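Local coordinates for VirK protein (Legionella pneumophila, PDB 5XTA), which is of unknown function but belongs to the bacterial VirK family, has a novel fold and is probably exported by type II secretion, at residues Asn5-Gln8 and Asn9-Ala13; Val23-Leu26 and Lys27-Thr30; Met48-Gly51 and Asp52-Thr56; Pro67-Gly71 and Thr72-Asp76. The protein carries 3 engineered substitutions. All coordinates share one frame; numbering follows the deposited sequence.

Interaction 1 of 4, residues Asn5-Gln8 and Asn9-Ala13; sequences NTFQ and NIVDA. Engineered in segment 5-8: Asn-5 (natural residue Lys).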
ATOM      1  N   ASN A   5     -21.253  -7.695   9.144  1.00 30.10           N
ATOM      2  CA  ASN A   5     -22.631  -7.527   8.697  1.00 31.42           C
ATOM      3  C   ASN A   5     -23.313  -6.209   9.036  1.00 29.71           C
ATOM      4  O   ASN A   5     -24.053  -5.692   8.235  1.00 33.63           O
ATOM      5  CB  ASN A   5     -23.472  -8.720   9.191  1.00 33.78           C
ATOM      6  CG  ASN A   5     -22.929 -10.054   8.677  1.00 34.43           C
ATOM      7  OD1 ASN A   5     -22.901 -10.291   7.470  1.00 35.18           O
ATOM      8  ND2 ASN A   5     -22.453 -10.909   9.590  1.00 36.54           N
ATOM      9  N   THR A   6     -23.134  -5.696  10.232  1.00 29.11           N
ATOM     10  CA  THR A   6     -23.899  -4.546  10.679  1.00 30.30           C
ATOM     11  C   THR A   6     -22.959  -3.347  10.735  1.00 28.14           C
ATOM     12  O   THR A   6     -21.761  -3.526  10.806  1.00 25.62           O
ATOM     13  CB  THR A   6     -24.520  -4.769  12.073  1.00 31.77           C
ATOM     14  OG1 THR A   6     -23.486  -4.802  13.069  1.00 31.52           O
ATOM     15  CG2 THR A   6     -25.381  -6.087  12.131  1.00 33.99           C
ATOM     16  N   PHE A   7     -23.530  -2.151  10.702  1.00 28.02           N
ATOM     17  CA  PHE A   7     -22.751  -0.941  10.860  1.00 29.31           C
ATOM     18  C   PHE A   7     -21.943  -0.955  12.150  1.00 29.33           C
ATOM     19  O   PHE A   7     -20.775  -0.601  12.119  1.00 28.38           O
ATOM     20  CB  PHE A   7     -23.633   0.279  10.767  1.00 29.16           C
ATOM     21  CG  PHE A   7     -22.886   1.565  10.937  1.00 27.67           C
ATOM     22  CD1 PHE A   7     -22.304   2.207   9.839  1.00 28.77           C
ATOM     23  CD2 PHE A   7     -22.758   2.145  12.195  1.00 28.40           C
ATOM     24  CE1 PHE A   7     -21.636   3.425  10.002  1.00 28.66           C
ATOM     25  CE2 PHE A   7     -22.074   3.347  12.371  1.00 28.96           C
ATOM     26  CZ  PHE A   7     -21.508   3.981  11.273  1.00 28.58           C
ATOM     27  N   GLN A   8     -22.543  -1.400  13.263  1.00 30.69           N
ATOM     28  CA  GLN A   8     -21.821  -1.540  14.523  1.00 32.50           C
ATOM     29  C   GLN A   8     -20.670  -2.553  14.449  1.00 32.02           C
ATOM     30  O   GLN A   8     -19.638  -2.352  15.084  1.00 32.19           O
ATOM     31  CB  GLN A   8     -22.765  -1.927  15.679  1.00 37.41           C
ATOM     32  CG  GLN A   8     -22.138  -1.776  17.065  1.00 39.87           C
ATOM     33  CD  GLN A   8     -21.735  -0.333  17.355  1.00 42.09           C
ATOM     34  OE1 GLN A   8     -22.516   0.592  17.151  1.00 45.42           O
ATOM     35  NE2 GLN A   8     -20.501  -0.130  17.787  1.00 43.06           N
ATOM     36  N   ASN A   9     -20.838  -3.650  13.712  1.00 30.01           N
ATOM     37  CA  ASN A   9     -19.759  -4.612  13.552  1.00 28.17           C
ATOM     38  C   ASN A   9     -18.578  -3.916  12.901  1.00 25.43           C
ATOM     39  O   ASN A   9     -17.447  -4.201  13.214  1.00 25.26           O
ATOM     40  CB  ASN A   9     -20.159  -5.804  12.673  1.00 29.64           C
ATOM     41  CG  ASN A   9     -21.134  -6.782  13.360  1.00 33.79           C
ATOM     42  OD1 ASN A   9     -21.189  -6.897  14.591  1.00 38.42           O
ATOM     43  ND2 ASN A   9     -21.849  -7.527  12.567  1.00 34.10           N
ATOM     44  N   ILE A  10     -18.847  -3.045  11.945  1.00 24.95           N
ATOM     45  CA  ILE A  10     -17.776  -2.422  11.157  1.00 24.86           C
ATOM     46  C   ILE A  10     -17.009  -1.421  12.011  1.00 24.57           C
ATOM     47  O   ILE A  10     -15.794  -1.412  12.000  1.00 24.49           O
ATOM     48  CB  ILE A  10     -18.339  -1.722   9.899  1.00 25.46           C
ATOM     49  CG1 ILE A  10     -18.917  -2.764   8.932  1.00 24.96           C
ATOM     50  CG2 ILE A  10     -17.278  -0.843   9.210  1.00 24.09           C
ATOM     51  CD1 ILE A  10     -19.838  -2.191   7.859  1.00 24.68           C
ATOM     52  N   VAL A  11     -17.756  -0.556  12.703  1.00 25.78           N
ATOM     53  CA  VAL A  11     -17.220   0.402  13.664  1.00 26.58           C
ATOM     54  C   VAL A  11     -16.374  -0.320  14.711  1.00 27.16           C
ATOM     55  O   VAL A  11     -15.252   0.098  14.978  1.00 25.35           O
ATOM     56  CB  VAL A  11     -18.368   1.211  14.283  1.00 28.32           C
ATOM     57  CG1 VAL A  11     -17.942   1.959  15.545  1.00 31.64           C
ATOM     58  CG2 VAL A  11     -18.935   2.160  13.234  1.00 26.80           C
ATOM     59  N   ASP A  12     -16.887  -1.430  15.245  1.00 29.25           N
ATOM     60  CA  ASP A  12     -16.134  -2.227  16.212  1.00 32.58           C
ATOM     61  C   ASP A  12     -14.818  -2.777  15.628  1.00 31.74           C
ATOM     62  O   ASP A  12     -13.786  -2.798  16.321  1.00 30.46           O
ATOM     63  CB  ASP A  12     -16.984  -3.368  16.801  1.00 37.33           C
ATOM     64  CG  ASP A  12     -18.087  -2.863  17.765  1.00 42.63           C
ATOM     65  OD1 ASP A  12     -18.100  -1.668  18.134  1.00 46.15           O
ATOM     66  OD2 ASP A  12     -18.966  -3.665  18.141  1.00 49.72           O
ATOM     67  N   ALA A  13     -14.857  -3.232  14.377  1.00 28.52           N
ATOM     68  CA  ALA A  13     -13.665  -3.777  13.737  1.00 29.54           C
ATOM     69  C   ALA A  13     -12.590  -2.687  13.543  1.00 26.63           C
ATOM     70  O   ALA A  13     -11.400  -2.925  13.735  1.00 25.43           O
ATOM     71  CB  ALA A  13     -14.024  -4.435  12.414  1.00 30.25           C
TER
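Thr-6 caps Asn-9 in the first turn of helix 7-15, a local contact at the N-terminal end of that helix. Thr-6 is the N-cap residue. Its OG1 accepts from Asn-9 N at 3.0 Å. The hydroxyl reaches that amide because chi1 is 69°, which sets OG1 between the backbone N and the carbonyl carbon. Backbone bonds of the helix follow: Ile-10 N donates to Thr-6 O, Val-11 N to Phe-7 O and Asp-12 N to Gln-8 O. On the buried side, Val-11 CG2 lies over one face of the Phe-7 ring, 3.5 Å from CE2. Phe-7 and Ile-10 both also touch Val-55 and Leu-82 in the six-stranded sheet, so this side of the helix packs on the sheet. The exposed side is polar. Gln-8 bends at chi2 (61°), and this turns its amide along the helix toward Asp-12, one turn on. Asp-12 OD1 lies close to the plane of the Gln-8 amide, but the amide and carboxylate planes are 55° apart. Gln-8 NE2 therefore donates to Asp-12 OD1 at 2.9 Å from above the carboxylate plane.

Interaction 2 of 4, residues Val23-Leu26 and Lys27-Thr30; sequences VINL and KKCT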
ATOM      1  N   VAL A  23     -16.008  -4.884  -0.734  1.00 25.40           N
ATOM      2  CA  VAL A  23     -16.395  -5.638  -1.922  1.00 25.93           C
ATOM      3  C   VAL A  23     -17.724  -5.096  -2.468  1.00 25.93           C
ATOM      4  O   VAL A  23     -18.760  -5.106  -1.791  1.00 24.25           O
ATOM      5  CB  VAL A  23     -16.442  -7.141  -1.662  1.00 27.75           C
ATOM      6  CG1 VAL A  23     -16.702  -7.897  -2.952  1.00 29.33           C
ATOM      7  CG2 VAL A  23     -15.116  -7.619  -1.090  1.00 27.14           C
ATOM      8  N   ILE A  24     -17.670  -4.589  -3.684  1.00 25.28           N
ATOM      9  CA  ILE A  24     -18.798  -3.946  -4.293  1.00 28.39           C
ATOM     10  C   ILE A  24     -19.238  -4.684  -5.511  1.00 30.32           C
ATOM     11  O   ILE A  24     -18.439  -4.918  -6.435  1.00 30.56           O
ATOM     12  CB  ILE A  24     -18.454  -2.512  -4.642  1.00 31.15           C
ATOM     13  CG1 ILE A  24     -17.870  -1.931  -3.357  1.00 33.58           C
ATOM     14  CG2 ILE A  24     -19.695  -1.766  -5.165  1.00 34.48           C
ATOM     15  CD1 ILE A  24     -17.873  -0.459  -3.214  1.00 36.64           C
ATOM     16  N   ASN A  25     -20.525  -5.015  -5.518  1.00 30.63           N
ATOM     17  CA  ASN A  25     -21.170  -5.679  -6.666  1.00 32.65           C
ATOM     18  C   ASN A  25     -21.998  -4.654  -7.436  1.00 33.21           C
ATOM     19  O   ASN A  25     -23.125  -4.287  -7.034  1.00 29.77           O
ATOM     20  CB  ASN A  25     -21.982  -6.858  -6.153  1.00 32.90           C
ATOM     21  CG  ASN A  25     -22.535  -7.737  -7.260  1.00 35.72           C
ATOM     22  OD1 ASN A  25     -22.465  -7.438  -8.450  1.00 34.37           O
ATOM     23  ND2 ASN A  25     -23.081  -8.855  -6.845  1.00 37.05           N
ATOM     24  N   LEU A  26     -21.397  -4.150  -8.515  1.00 35.46           N
ATOM     25  CA  LEU A  26     -21.921  -3.007  -9.269  1.00 40.01           C
ATOM     26  C   LEU A  26     -23.339  -3.166  -9.822  1.00 41.60           C
ATOM     27  O   LEU A  26     -24.086  -2.194  -9.899  1.00 41.10           O
ATOM     28  CB  LEU A  26     -20.995  -2.671 -10.426  1.00 43.95           C
ATOM     29  CG  LEU A  26     -19.879  -1.650 -10.188  1.00 46.66           C
ATOM     30  CD1 LEU A  26     -19.194  -1.779  -8.850  1.00 47.29           C
ATOM     31  CD2 LEU A  26     -18.861  -1.755 -11.310  1.00 50.90           C
ATOM     32  N   LYS A  27     -23.710  -4.388 -10.180  1.00 38.01           N
ATOM     33  CA  LYS A  27     -25.036  -4.640 -10.703  1.00 42.06           C
ATOM     34  C   LYS A  27     -26.127  -4.508  -9.612  1.00 41.36           C
ATOM     35  O   LYS A  27     -27.299  -4.373  -9.909  1.00 40.60           O
ATOM     36  CB  LYS A  27     -25.072  -5.993 -11.411  1.00 46.25           C
ATOM     37  CG  LYS A  27     -25.149  -7.225 -10.530  1.00 50.81           C
ATOM     38  CD  LYS A  27     -25.118  -8.478 -11.404  1.00 57.13           C
ATOM     39  CE  LYS A  27     -24.357  -9.651 -10.792  1.00 61.42           C
ATOM     40  NZ  LYS A  27     -25.187 -10.521  -9.907  1.00 62.39           N
ATOM     41  N   LYS A  28     -25.731  -4.542  -8.348  1.00 38.48           N
ATOM     42  CA  LYS A  28     -26.640  -4.366  -7.259  1.00 37.67           C
ATOM     43  C   LYS A  28     -26.588  -2.945  -6.738  1.00 34.54           C
ATOM     44  O   LYS A  28     -27.106  -2.677  -5.681  1.00 35.29           O
ATOM     45  CB  LYS A  28     -26.288  -5.363  -6.173  1.00 40.38           C
ATOM     46  CG  LYS A  28     -26.375  -6.785  -6.685  1.00 44.57           C
ATOM     47  CD  LYS A  28     -26.490  -7.817  -5.580  1.00 49.53           C
ATOM     48  CE  LYS A  28     -26.885  -9.160  -6.173  1.00 55.29           C
ATOM     49  NZ  LYS A  28     -26.088 -10.278  -5.608  1.00 61.78           N
ATOM     50  N   CYS A  29     -25.993  -2.073  -7.521  1.00 33.16           N
ATOM     51  CA  CYS A  29     -25.805  -0.695  -7.155  1.00 35.83           C
ATOM     52  C   CYS A  29     -26.462   0.196  -8.192  1.00 35.38           C
ATOM     53  O   CYS A  29     -26.598  -0.184  -9.329  1.00 34.15           O
ATOM     54  CB  CYS A  29     -24.320  -0.381  -7.000  1.00 36.80           C
ATOM     55  SG  CYS A  29     -23.567  -1.221  -5.600  1.00 38.78           S
ATOM     56  N   THR A  30     -26.926   1.362  -7.776  1.00 34.44           N
ATOM     57  CA  THR A  30     -27.629   2.231  -8.704  1.00 36.75           C
ATOM     58  C   THR A  30     -26.722   3.353  -9.104  1.00 39.54           C
ATOM     59  O   THR A  30     -26.031   3.906  -8.266  1.00 41.13           O
ATOM     60  CB  THR A  30     -28.941   2.780  -8.107  1.00 39.33           C
ATOM     61  OG1 THR A  30     -28.680   3.710  -7.054  1.00 41.32           O
ATOM     62  CG2 THR A  30     -29.773   1.628  -7.563  1.00 41.09           C
TER
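Ile-24 and Cys-29 meet where strand 21-25 ends and the chain turns toward strand 30-31. Ile-24 CG2 packs against Cys-29 SG at 3.9 Å. Asn-25, the last strand residue, carries most of the contact. Its O accepts from Lys-28 N at 2.9 Å, and Cys-29 SG lies 3.4 Å from the same Asn-25 O. The Asn-25 side chain has CG anti to the backbone N (chi1 -172°), which brings its amide against both lysine chains. Asn-25 OD1 sits 3.4 Å from Lys-27 CG, beside aliphatic carbon. The Lys-28 chain passes alongside Asn-25 ND2, with NZ 3.5 Å from it. Leu-26 starts the turn. Its O accepts from Cys-29 N at 3.1 Å, with the donor well above the carbonyl plane, while its side chain packs on Leu-35, Ala-38, Val-40 and Met-108. The turn brings Cys-29 to its disulfide with Cys-110 on strand 102-111, which links the three-stranded sheet to the six-stranded one. Backbone bonds and the disulfide thus hold the turn, while packing on the lysine chains places the Asn-25 amide. Its buried OD1 has no partner in the model, which probably carries some energetic cost.

Interaction 3 of 4, residues Met48-Gly51 and Asp52-Thr56; sequences MVIG and DSRVT. Engineered in segment 48-51: Ile-50 (natural residue Val).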
HETATM    1  N   MSE A  48     -12.006   5.761   8.568  1.00 22.80           N
HETATM    2  CA  MSE A  48     -12.427   6.646   9.659  1.00 25.01           C
HETATM    3  C   MSE A  48     -13.846   6.379  10.007  1.00 24.31           C
HETATM    4  O   MSE A  48     -14.627   6.048   9.128  1.00 22.61           O
HETATM    5  CB  MSE A  48     -12.436   8.115   9.316  1.00 28.23           C
HETATM    6  CG  MSE A  48     -11.215   8.584   8.577  1.00 34.79           C
HETATM    7 SE   MSE A  48     -11.217  10.570   8.416  1.00 48.73          SE
HETATM    8  CE  MSE A  48     -11.894  11.180  10.173  1.00 42.78           C
ATOM      9  N   VAL A  49     -14.171   6.557  11.290  1.00 23.38           N
ATOM     10  CA  VAL A  49     -15.545   6.585  11.764  1.00 25.71           C
ATOM     11  C   VAL A  49     -15.801   8.005  12.232  1.00 27.15           C
ATOM     12  O   VAL A  49     -15.067   8.495  13.067  1.00 27.62           O
ATOM     13  CB  VAL A  49     -15.752   5.632  12.930  1.00 26.50           C
ATOM     14  CG1 VAL A  49     -17.220   5.610  13.334  1.00 27.20           C
ATOM     15  CG2 VAL A  49     -15.273   4.227  12.553  1.00 25.99           C
ATOM     16  N   ILE A  50     -16.783   8.661  11.624  1.00 27.77           N
ATOM     17  CA  ILE A  50     -17.135  10.040  11.928  1.00 32.45           C
ATOM     18  C   ILE A  50     -18.364  10.024  12.821  1.00 33.47           C
ATOM     19  O   ILE A  50     -19.417   9.503  12.422  1.00 30.51           O
ATOM     20  CB  ILE A  50     -17.511  10.868  10.693  1.00 35.17           C
ATOM     21  CG1 ILE A  50     -16.536  10.663   9.544  1.00 36.78           C
ATOM     22  CG2 ILE A  50     -17.604  12.351  11.061  1.00 38.02           C
ATOM     23  CD1 ILE A  50     -15.148  11.142   9.854  1.00 38.27           C
ATOM     24  N   GLY A  51     -18.222  10.601  14.014  1.00 35.34           N
ATOM     25  CA  GLY A  51     -19.292  10.587  15.012  1.00 40.10           C
ATOM     26  C   GLY A  51     -19.446   9.114  15.311  1.00 43.76           C
ATOM     27  O   GLY A  51     -18.461   8.373  15.296  1.00 52.70           O
ATOM     28  N   ASP A  52     -20.657   8.661  15.541  1.00 48.79           N
ATOM     29  CA  ASP A  52     -20.898   7.225  15.489  1.00 52.67           C
ATOM     30  C   ASP A  52     -21.837   6.945  14.320  1.00 45.91           C
ATOM     31  O   ASP A  52     -22.573   5.970  14.333  1.00 45.29           O
ATOM     32  CB  ASP A  52     -21.440   6.710  16.832  1.00 60.02           C
ATOM     33  CG  ASP A  52     -20.948   5.297  17.152  1.00 66.93           C
ATOM     34  OD1 ASP A  52     -19.719   5.109  17.337  1.00 66.82           O
ATOM     35  OD2 ASP A  52     -21.782   4.370  17.204  1.00 74.59           O
ATOM     36  N   SER A  53     -21.780   7.789  13.291  1.00 38.60           N
ATOM     37  CA  SER A  53     -22.811   7.787  12.266  1.00 36.86           C
ATOM     38  C   SER A  53     -22.367   7.464  10.837  1.00 34.38           C
ATOM     39  O   SER A  53     -23.213   7.163   9.987  1.00 30.72           O
ATOM     40  CB  SER A  53     -23.506   9.140  12.276  1.00 39.98           C
ATOM     41  OG  SER A  53     -22.767  10.116  11.562  1.00 41.65           O
ATOM     42  N   ARG A  54     -21.067   7.571  10.558  1.00 30.08           N
ATOM     43  CA  ARG A  54     -20.542   7.410   9.203  1.00 31.79           C
ATOM     44  C   ARG A  54     -19.185   6.742   9.254  1.00 27.85           C
ATOM     45  O   ARG A  54     -18.384   7.047  10.145  1.00 26.05           O
ATOM     46  CB  ARG A  54     -20.373   8.786   8.524  1.00 36.34           C
ATOM     47  CG  ARG A  54     -21.508   9.200   7.633  1.00 44.62           C
ATOM     48  CD  ARG A  54     -21.205  10.467   6.831  1.00 51.06           C
ATOM     49  NE  ARG A  54     -20.496  11.538   7.557  1.00 57.21           N
ATOM     50  CZ  ARG A  54     -19.429  12.230   7.122  1.00 61.44           C
ATOM     51  NH1 ARG A  54     -18.845  11.985   5.949  1.00 63.70           N
ATOM     52  NH2 ARG A  54     -18.927  13.200   7.885  1.00 60.69           N
ATOM     53  N   VAL A  55     -18.932   5.858   8.281  1.00 26.16           N
ATOM     54  CA  VAL A  55     -17.610   5.304   8.015  1.00 23.46           C
ATOM     55  C   VAL A  55     -17.163   5.793   6.661  1.00 24.05           C
ATOM     56  O   VAL A  55     -17.921   5.696   5.663  1.00 23.56           O
ATOM     57  CB  VAL A  55     -17.652   3.773   7.967  1.00 25.07           C
ATOM     58  CG1 VAL A  55     -16.327   3.180   7.492  1.00 25.61           C
ATOM     59  CG2 VAL A  55     -18.014   3.214   9.324  1.00 25.16           C
ATOM     60  N   THR A  56     -15.920   6.290   6.590  1.00 22.75           N
ATOM     61  CA  THR A  56     -15.404   6.785   5.330  1.00 23.47           C
ATOM     62  C   THR A  56     -14.013   6.303   5.058  1.00 21.27           C
ATOM     63  O   THR A  56     -13.249   6.005   5.963  1.00 21.89           O
ATOM     64  CB  THR A  56     -15.393   8.327   5.261  1.00 26.00           C
ATOM     65  OG1 THR A  56     -14.443   8.839   6.200  1.00 28.13           O
ATOM     66  CG2 THR A  56     -16.733   8.884   5.597  1.00 27.80           C
TER
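Ile-50 O is gripped by two successive amides. Ser-53 N donates to it at 3.0 Å and Arg-54 N at 3.2 Å. The Arg-54 donor lies in the carbonyl plane of Ile-50, and the Ser-53 donor is tilted 22° from it. Ile-50 N in turn donates to Arg-54 O at 2.7 Å. Two residues facing one across the strands make a classic beta bulge, placed here at the end of the hairpin of strands 46-50 and 54-63. Gly-51 takes a positive phi (63°) as the chain turns back. Beyond the bulge, Met-48 and Thr-56 form an antiparallel hydrogen-bonded pair, with two backbone bonds of 2.9 Å, Met-48 N to Thr-56 O and Thr-56 N to Met-48 O. Ile-50, an engineered residue, and Arg-54 lie side by side on the same sheet face as Met-48 and Thr-56. Ile-50 CG1 sits over one face of the Arg-54 guanidinium, offset toward its rim, and Ile-50 CG2 comes within 3.5 Å of NH2. Val-49 and Val-55 turn to the other face, toward helix 7-15, where Val-49 touches Val-11 and Ile-14. Residues 48-50 also pair antiparallel with a strand of the third subunit, where Ile-39 of that subunit packs on Val-49.

Interaction 4 of 4, residues Pro67-Gly71 and Thr72-Asp76; sequences PLARG and TPMFD. Engineered in segment 67-71: Leu-68 (natural residue Val).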
ATOM      1  N   PRO A  67     -12.185   4.650 -19.221  1.00 56.63           N
ATOM      2  CA  PRO A  67     -12.951   4.986 -20.434  1.00 61.95           C
ATOM      3  C   PRO A  67     -12.805   6.446 -20.891  1.00 61.95           C
ATOM      4  O   PRO A  67     -12.628   6.696 -22.080  1.00 66.26           O
ATOM      5  CB  PRO A  67     -14.412   4.667 -20.049  1.00 62.35           C
ATOM      6  CG  PRO A  67     -14.380   4.013 -18.706  1.00 62.32           C
ATOM      7  CD  PRO A  67     -12.956   3.763 -18.323  1.00 57.25           C
ATOM      8  N   LEU A  68     -12.836   7.381 -19.941  1.00 59.68           N
ATOM      9  CA  LEU A  68     -12.799   8.809 -20.246  1.00 57.65           C
ATOM     10  C   LEU A  68     -11.538   9.235 -20.999  1.00 58.79           C
ATOM     11  O   LEU A  68     -11.569  10.265 -21.671  1.00 58.73           O
ATOM     12  CB  LEU A  68     -12.949   9.657 -18.976  1.00 57.96           C
ATOM     13  CG  LEU A  68     -14.166   9.428 -18.065  1.00 61.05           C
ATOM     14  CD1 LEU A  68     -14.142  10.406 -16.908  1.00 60.52           C
ATOM     15  CD2 LEU A  68     -15.493   9.545 -18.805  1.00 64.38           C
ATOM     16  N   ALA A  69     -10.439   8.473 -20.866  1.00 56.27           N
ATOM     17  CA  ALA A  69      -9.217   8.692 -21.663  1.00 57.59           C
ATOM     18  C   ALA A  69      -8.311   7.440 -21.709  1.00 59.04           C
ATOM     19  O   ALA A  69      -7.209   7.432 -21.139  1.00 56.44           O
ATOM     20  CB  ALA A  69      -8.444   9.901 -21.141  1.00 56.65           C
ATOM     21  N   ARG A  70      -8.783   6.403 -22.411  1.00 58.13           N
ATOM     22  CA  ARG A  70      -8.074   5.124 -22.481  1.00 56.26           C
ATOM     23  C   ARG A  70      -6.662   5.393 -22.904  1.00 54.68           C
ATOM     24  O   ARG A  70      -6.433   6.139 -23.870  1.00 55.69           O
ATOM     25  CB  ARG A  70      -8.637   4.185 -23.529  1.00 61.03           C
ATOM     26  CG  ARG A  70     -10.104   3.854 -23.431  1.00 67.42           C
ATOM     27  CD  ARG A  70     -10.379   2.581 -24.229  1.00 72.93           C
ATOM     28  NE  ARG A  70     -10.293   1.418 -23.346  1.00 72.17           N
ATOM     29  CZ  ARG A  70     -11.232   1.057 -22.469  1.00 73.91           C
ATOM     30  NH1 ARG A  70     -12.375   1.746 -22.349  1.00 75.62           N
ATOM     31  NH2 ARG A  70     -11.032  -0.011 -21.704  1.00 72.75           N
ATOM     32  N   GLY A  71      -5.722   4.803 -22.171  1.00 47.90           N
ATOM     33  CA  GLY A  71      -4.311   4.839 -22.536  1.00 47.51           C
ATOM     34  C   GLY A  71      -3.562   6.010 -21.963  1.00 44.42           C
ATOM     35  O   GLY A  71      -2.336   6.060 -22.076  1.00 47.38           O
ATOM     36  N   THR A  72      -4.277   6.952 -21.344  1.00 43.86           N
ATOM     37  CA  THR A  72      -3.642   8.086 -20.700  1.00 45.24           C
ATOM     38  C   THR A  72      -3.451   7.849 -19.192  1.00 41.38           C
ATOM     39  O   THR A  72      -4.353   7.323 -18.538  1.00 38.66           O
ATOM     40  CB  THR A  72      -4.467   9.348 -20.906  1.00 48.74           C
ATOM     41  OG1 THR A  72      -4.561   9.588 -22.314  1.00 51.31           O
ATOM     42  CG2 THR A  72      -3.800  10.557 -20.221  1.00 49.23           C
ATOM     43  N   PRO A  73      -2.297   8.267 -18.634  1.00 36.18           N
ATOM     44  CA  PRO A  73      -2.143   8.089 -17.179  1.00 35.98           C
ATOM     45  C   PRO A  73      -3.145   8.908 -16.345  1.00 31.94           C
ATOM     46  O   PRO A  73      -3.221  10.148 -16.471  1.00 32.76           O
ATOM     47  CB  PRO A  73      -0.697   8.508 -16.933  1.00 35.22           C
ATOM     48  CG  PRO A  73      -0.029   8.258 -18.232  1.00 37.89           C
ATOM     49  CD  PRO A  73      -1.041   8.758 -19.221  1.00 37.54           C
HETATM   50  N   MSE A  74      -3.953   8.204 -15.539  1.00 28.66           N
HETATM   51  CA  MSE A  74      -5.023   8.813 -14.765  0.50 29.26           C
HETATM   52  C   MSE A  74      -5.089   8.221 -13.392  1.00 27.26           C
HETATM   53  O   MSE A  74      -4.599   7.117 -13.149  1.00 26.17           O
HETATM   54  CB  MSE A  74      -6.349   8.532 -15.448  0.50 32.05           C
HETATM   55  CG  MSE A  74      -6.569   9.465 -16.623  0.50 36.23           C
HETATM   56 SE   MSE A  74      -8.234   8.842 -17.432  0.50 39.27          SE
HETATM   57  CE  MSE A  74      -7.437   7.183 -18.142  0.50 41.11           C
ATOM     58  N   PHE A  75      -5.682   8.959 -12.464  1.00 25.26           N
ATOM     59  CA  PHE A  75      -6.034   8.380 -11.135  1.00 23.98           C
ATOM     60  C   PHE A  75      -7.542   8.331 -11.092  1.00 24.95           C
ATOM     61  O   PHE A  75      -8.196   9.331 -11.397  1.00 25.51           O
ATOM     62  CB  PHE A  75      -5.564   9.220  -9.977  1.00 22.46           C
ATOM     63  CG  PHE A  75      -4.072   9.253  -9.809  1.00 21.92           C
ATOM     64  CD1 PHE A  75      -3.382   8.117  -9.405  1.00 21.19           C
ATOM     65  CD2 PHE A  75      -3.372  10.429  -9.988  1.00 21.94           C
ATOM     66  CE1 PHE A  75      -2.003   8.154  -9.228  1.00 21.76           C
ATOM     67  CE2 PHE A  75      -2.004  10.479  -9.805  1.00 21.61           C
ATOM     68  CZ  PHE A  75      -1.317   9.333  -9.425  1.00 21.73           C
ATOM     69  N   ASP A  76      -8.071   7.165 -10.726  1.00 23.88           N
ATOM     70  CA  ASP A  76      -9.463   7.029 -10.342  1.00 25.40           C
ATOM     71  C   ASP A  76      -9.469   7.112  -8.851  1.00 23.11           C
ATOM     72  O   ASP A  76      -9.086   6.159  -8.175  1.00 23.01           O
ATOM     73  CB  ASP A  76     -10.029   5.681 -10.780  1.00 27.83           C
ATOM     74  CG  ASP A  76     -10.337   5.624 -12.236  1.00 33.66           C
ATOM     75  OD1 ASP A  76     -10.222   6.646 -12.964  1.00 39.00           O
ATOM     76  OD2 ASP A  76     -10.689   4.510 -12.660  1.00 42.16           O
TER
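Ala-69 O is the centre of this contact. Thr-72 N donates to it at 3.0 Å, with an angle of 159° at the hydrogen. Ala-69 CB points across the turn and packs on two side chains. It lies 3.9 Å from SE of the selenomethionine Met-74, in the one of its two conformers described here, and 4.0 Å from Thr-72 CB. With CG beside the backbone N (chi1 -79°) and chi2 extended, Met-74 brings SE to Ala-69 CB. The bond from Thr-72 to Ala-69 closes a type II beta turn with Arg-70 and Gly-71 at its corners. Gly-71 has a positive phi of 90°, as the third position of such a turn requires. The Arg-70 side chain sets off away from residues 72-76. Next out, the turn is tied to the sheet by backbone hydrogen bonds: Gly-71 with Leu-64, Met-74 with Thr-63 of strand 54-63, and Pro-73 with Ala-97 on the other flank, where strand 87-96 has just ended. The Met-74 side chain is backed by Val-94 of that strand and by Asp-66, earlier in the same loop, whose OD2 also accepts from the backbone N of Leu-68, an engineered residue. At the subunit boundary, Pro-73 packs on Tyr-100 of the second subunit.

In the fold
All four contacts are local and follow in series along the chain; none nests in or crosses another. Interaction 1 starts helix 7-15. Interaction 2 turns the chain out of strand 21-25 and passes it from one sheet to the other. Interaction 3 closes the hairpin between strands 46-50 and 54-63. It touches interaction 1: the Phe-7 ring packs on Asp-52, Ser-53, Arg-54 and Val-55, so the helix start rests on the hairpin end. Interaction 4 closes the loop that leads from strand 54-63 into strand 74-83. These strands are neighbours, yet interactions 3 and 4 have centres about 31 Å apart, on opposite sides of the chain's centre.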